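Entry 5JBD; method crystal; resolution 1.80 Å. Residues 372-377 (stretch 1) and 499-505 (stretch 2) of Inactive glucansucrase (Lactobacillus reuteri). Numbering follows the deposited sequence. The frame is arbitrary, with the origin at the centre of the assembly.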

ATOM      1  N   ASN A 372       5.418  12.261 -25.501  1.00 21.05           N
ATOM      2  CA  ASN A 372       4.616  12.836 -26.587  1.00 21.68           C
ATOM      3  C   ASN A 372       4.650  11.855 -27.748  1.00 20.49           C
ATOM      4  O   ASN A 372       5.730  11.458 -28.172  1.00 21.38           O
ATOM      5  N   ARG A 373       3.484  11.444 -28.241  1.00 18.97           N
ATOM      6  CA  ARG A 373       3.420  10.393 -29.255  1.00 19.45           C
ATOM      7  C   ARG A 373       2.836  10.894 -30.594  1.00 20.50           C
ATOM      8  O   ARG A 373       2.309  10.113 -31.377  1.00 21.18           O
ATOM      9  N   GLN A 374       2.944  12.193 -30.855  1.00 22.76           N
ATOM     10  CA  GLN A 374       2.529  12.753 -32.143  1.00 24.95           C
ATOM     11  C   GLN A 374       3.258  12.046 -33.280  1.00 23.28           C
ATOM     12  O   GLN A 374       2.638  11.597 -34.228  1.00 21.33           O
ATOM     13  N   ASN A 375       4.579  11.964 -33.173  1.00 22.91           N
ATOM     14  CA  ASN A 375       5.390  11.313 -34.186  1.00 22.81           C
ATOM     15  C   ASN A 375       6.692  10.851 -33.522  1.00 21.51           C
ATOM     16  O   ASN A 375       7.742  11.502 -33.603  1.00 18.77           O
ATOM     17  N   ASP A 376       6.578   9.715 -32.838  1.00 21.81           N
ATOM     18  CA  ASP A 376       7.647   9.166 -31.997  1.00 20.52           C
ATOM     19  C   ASP A 376       8.419   8.171 -32.850  1.00 21.03           C
ATOM     20  O   ASP A 376       7.960   7.038 -33.036  1.00 19.54           O
ATOM     21  N   THR A 377       9.575   8.616 -33.367  1.00 22.04           N
ATOM     22  CA  THR A 377      10.333   7.860 -34.374  1.00 23.98           C
ATOM     23  C   THR A 377      11.816   7.677 -34.032  1.00 25.38           C
ATOM     24  O   THR A 377      12.628   7.425 -34.924  1.00 25.74           O
ATOM     25  N   GLY A 499       7.950  -0.669 -34.064  1.00 21.16           N
ATOM     26  CA  GLY A 499       8.256   0.440 -34.973  1.00 22.42           C
ATOM     27  C   GLY A 499       7.843   1.793 -34.447  1.00 21.84           C
ATOM     28  O   GLY A 499       7.410   1.918 -33.297  1.00 22.08           O
ATOM     29  N   GLY A 500       8.002   2.812 -35.303  1.00 21.13           N
ATOM     30  CA  GLY A 500       7.603   4.173 -34.989  1.00 19.85           C
ATOM     31  C   GLY A 500       6.121   4.290 -34.711  1.00 19.99           C
ATOM     32  O   GLY A 500       5.343   3.397 -35.036  1.00 20.93           O
ATOM     33  N   GLN A 501       5.739   5.387 -34.065  1.00 20.63           N
ATOM     34  CA  GLN A 501       4.343   5.654 -33.757  1.00 20.83           C
ATOM     35  C   GLN A 501       3.979   7.064 -34.182  1.00 21.53           C
ATOM     36  O   GLN A 501       4.734   8.009 -33.923  1.00 20.81           O
ATOM     37  N   THR A 502       2.799   7.190 -34.781  1.00 21.84           N
ATOM     38  CA  THR A 502       2.199   8.481 -35.109  1.00 23.13           C
ATOM     39  C   THR A 502       0.752   8.478 -34.640  1.00 22.35           C
ATOM     40  O   THR A 502      -0.000   7.554 -34.936  1.00 22.81           O
ATOM     41  N   MET A 503       0.379   9.497 -33.880  1.00 22.11           N
ATOM     42  CA  MET A 503      -0.996   9.688 -33.438  1.00 23.05           C
ATOM     43  C   MET A 503      -1.514  10.967 -34.071  1.00 23.97           C
ATOM     44  O   MET A 503      -0.923  12.037 -33.891  1.00 23.64           O
ATOM     45  N   THR A 504      -2.646  10.860 -34.750  1.00 22.40           N
ATOM     46  CA  THR A 504      -3.173  11.928 -35.598  1.00 24.10           C
ATOM     47  C   THR A 504      -4.684  12.078 -35.404  1.00 23.41           C
ATOM     48  O   THR A 504      -5.400  11.087 -35.481  1.00 23.16           O
ATOM     49  N   LYS A 505      -5.160  13.294 -35.134  1.00 23.09           N
ATOM     50  CA  LYS A 505      -6.602  13.548 -35.052  1.00 23.81           C
ATOM     51  C   LYS A 505      -7.216  13.529 -36.448  1.00 23.84           C
ATOM     52  O   LYS A 505      -6.716  14.207 -37.356  1.00 21.53           O
TER

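The two stretches meet as a short antiparallel pairing, and its backbone polar groups are settled first. Asp-376 and Gln-501 form the hydrogen-bonded pair: Asp-376 N donates to Gln-501 O at 2.7 Å (145° at the hydrogen), and Gln-501 N donates to Asp-376 O at 3.0 Å and a nearly straight 168°. Met-503 N is shared by two carbonyls on the same side of it; its bond to Gln-374 O (3.1 Å, 147°) is the better one, while that to Arg-373 O (3.2 Å, 125°) is weak. Gln-374 O also receives a CA-H contact from Thr-502 CA at 3.3 Å.

Asn-375 and Thr-502, the non-hydrogen-bonded pair, lie 4.4 Å apart at CA and share one face of the sheet. This places their side chains side by side: with Asn-375 in t and Thr-502 in m, Thr-502 OG1 donates to Asn-375 OD1 at 2.7 Å. Thr-502 OG1 has a further partner elsewhere in the structure.

Asp-376 and Gln-501 share the other face, both with chi1 t, yet Asp-376 CB and Gln-501 CB are 4.5 Å apart and no side-chain hydrogen bond joins the two residues. Gln-501 instead extends (chi2 t) until its OE1 lies 3.2 Å from Arg-373 CD and near the plane of the guanidinium, at its edge. The contact is no hydrogen bond; OE1 and NE2 of Gln-501, the three guanidinium nitrogens and Asp-376 OD1 are all satisfied elsewhere in the structure.

The CA-to-CB bond of Arg-373 points toward stretch 2; the side chain is m, t, t over chi1 to chi3, and Arg-373 CB packs 3.7 Å from Met-503 SD, a nonpolar contact beside the backbone bonds. Gln-374 starts away, but chi2 near 83° brings its end back: Gln-374 NE2 reaches 2.8 Å from Met-503 O, where the angle is too poor for a hydrogen bond. Gln-374 N is satisfied within its own stretch by Asn-372 OD1 (3.0 Å, 161°).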

ATOM      1  CB  ASN A 372       5.178  14.195 -27.006  1.00 22.84           C
ATOM      2  CG  ASN A 372       4.389  14.828 -28.141  1.00 24.25           C
ATOM      3  OD1 ASN A 372       4.369  14.314 -29.256  1.00 23.34           O
ATOM      4  ND2 ASN A 372       3.747  15.937 -27.866  1.00 25.19           N
ATOM      5  CB  ARG A 373       2.646   9.183 -28.720  1.00 20.09           C
ATOM      6  CG  ARG A 373       3.346   8.494 -27.559  1.00 20.56           C
ATOM      7  CD  ARG A 373       2.605   7.241 -27.071  1.00 20.51           C
ATOM      8  NE  ARG A 373       3.404   6.526 -26.062  1.00 20.53           N
ATOM      9  CZ  ARG A 373       3.392   6.774 -24.748  1.00 19.84           C
ATOM     10  NH1 ARG A 373       2.598   7.712 -24.225  1.00 19.79           N
ATOM     11  NH2 ARG A 373       4.189   6.084 -23.943  1.00 20.12           N
ATOM     12  CB  GLN A 374       2.790  14.260 -32.212  1.00 29.46           C
ATOM     13  CG  GLN A 374       2.183  14.929 -33.444  1.00 36.09           C
ATOM     14  CD  GLN A 374       0.735  15.273 -33.251  1.00 41.32           C
ATOM     15  OE1 GLN A 374       0.394  16.018 -32.333  1.00 48.78           O
ATOM     16  NE2 GLN A 374      -0.133  14.763 -34.137  1.00 42.28           N
ATOM     17  CB  ASN A 375       5.630  12.261 -35.367  1.00 23.35           C
ATOM     18  CG  ASN A 375       6.069  11.538 -36.629  1.00 23.95           C
ATOM     19  OD1 ASN A 375       5.614  10.433 -36.935  1.00 23.48           O
ATOM     20  ND2 ASN A 375       6.939  12.187 -37.390  1.00 25.61           N
ATOM     21  CB  ASP A 376       7.022   8.508 -30.763  1.00 20.86           C
ATOM     22  CG  ASP A 376       8.040   7.911 -29.799  1.00 21.10           C
ATOM     23  OD1 ASP A 376       9.268   7.850 -30.106  1.00 21.11           O
ATOM     24  OD2 ASP A 376       7.580   7.455 -28.705  1.00 21.23           O
ATOM     25  CB  THR A 377      10.222   8.531 -35.767  1.00 25.10           C
ATOM     26  OG1 THR A 377      10.850   9.819 -35.731  1.00 25.86           O
ATOM     27  CG2 THR A 377       8.773   8.670 -36.188  1.00 25.28           C
ATOM     28  CB  GLN A 501       4.060   5.528 -32.256  1.00 20.94           C
ATOM     29  CG  GLN A 501       2.595   5.785 -31.894  1.00 20.46           C
ATOM     30  CD  GLN A 501       2.287   5.514 -30.436  1.00 20.18           C
ATOM     31  OE1 GLN A 501       3.195   5.373 -29.624  1.00 19.47           O
ATOM     32  NE2 GLN A 501       1.006   5.429 -30.098  1.00 20.84           N
ATOM     33  CB  THR A 502       2.257   8.749 -36.636  1.00 24.29           C
ATOM     34  OG1 THR A 502       3.616   8.668 -37.087  1.00 23.31           O
ATOM     35  CG2 THR A 502       1.684  10.136 -36.993  1.00 26.67           C
ATOM     36  CB  MET A 503      -1.081   9.825 -31.931  1.00 24.54           C
ATOM     37  CG  MET A 503      -0.680   8.587 -31.153  1.00 24.81           C
ATOM     38  SD  MET A 503      -0.959   8.757 -29.369  1.00 27.28           S
ATOM     39  CE  MET A 503      -2.728   8.606 -29.276  1.00 28.85           C
ATOM     40  CB  THR A 504      -2.884  11.563 -37.060  1.00 25.10           C
ATOM     41  OG1 THR A 504      -1.474  11.422 -37.249  1.00 27.19           O
ATOM     42  CG2 THR A 504      -3.390  12.620 -38.018  1.00 27.19           C
ATOM     43  CB  LYS A 505      -6.909  14.885 -34.389  1.00 24.49           C
ATOM     44  CG  LYS A 505      -6.671  14.891 -32.889  1.00 24.92           C
ATOM     45  CD  LYS A 505      -6.955  16.265 -32.308  1.00 26.64           C
ATOM     46  CE  LYS A 505      -8.438  16.576 -32.292  1.00 27.46           C
ATOM     47  NZ  LYS A 505      -8.749  17.830 -31.555  1.00 28.22           N
TER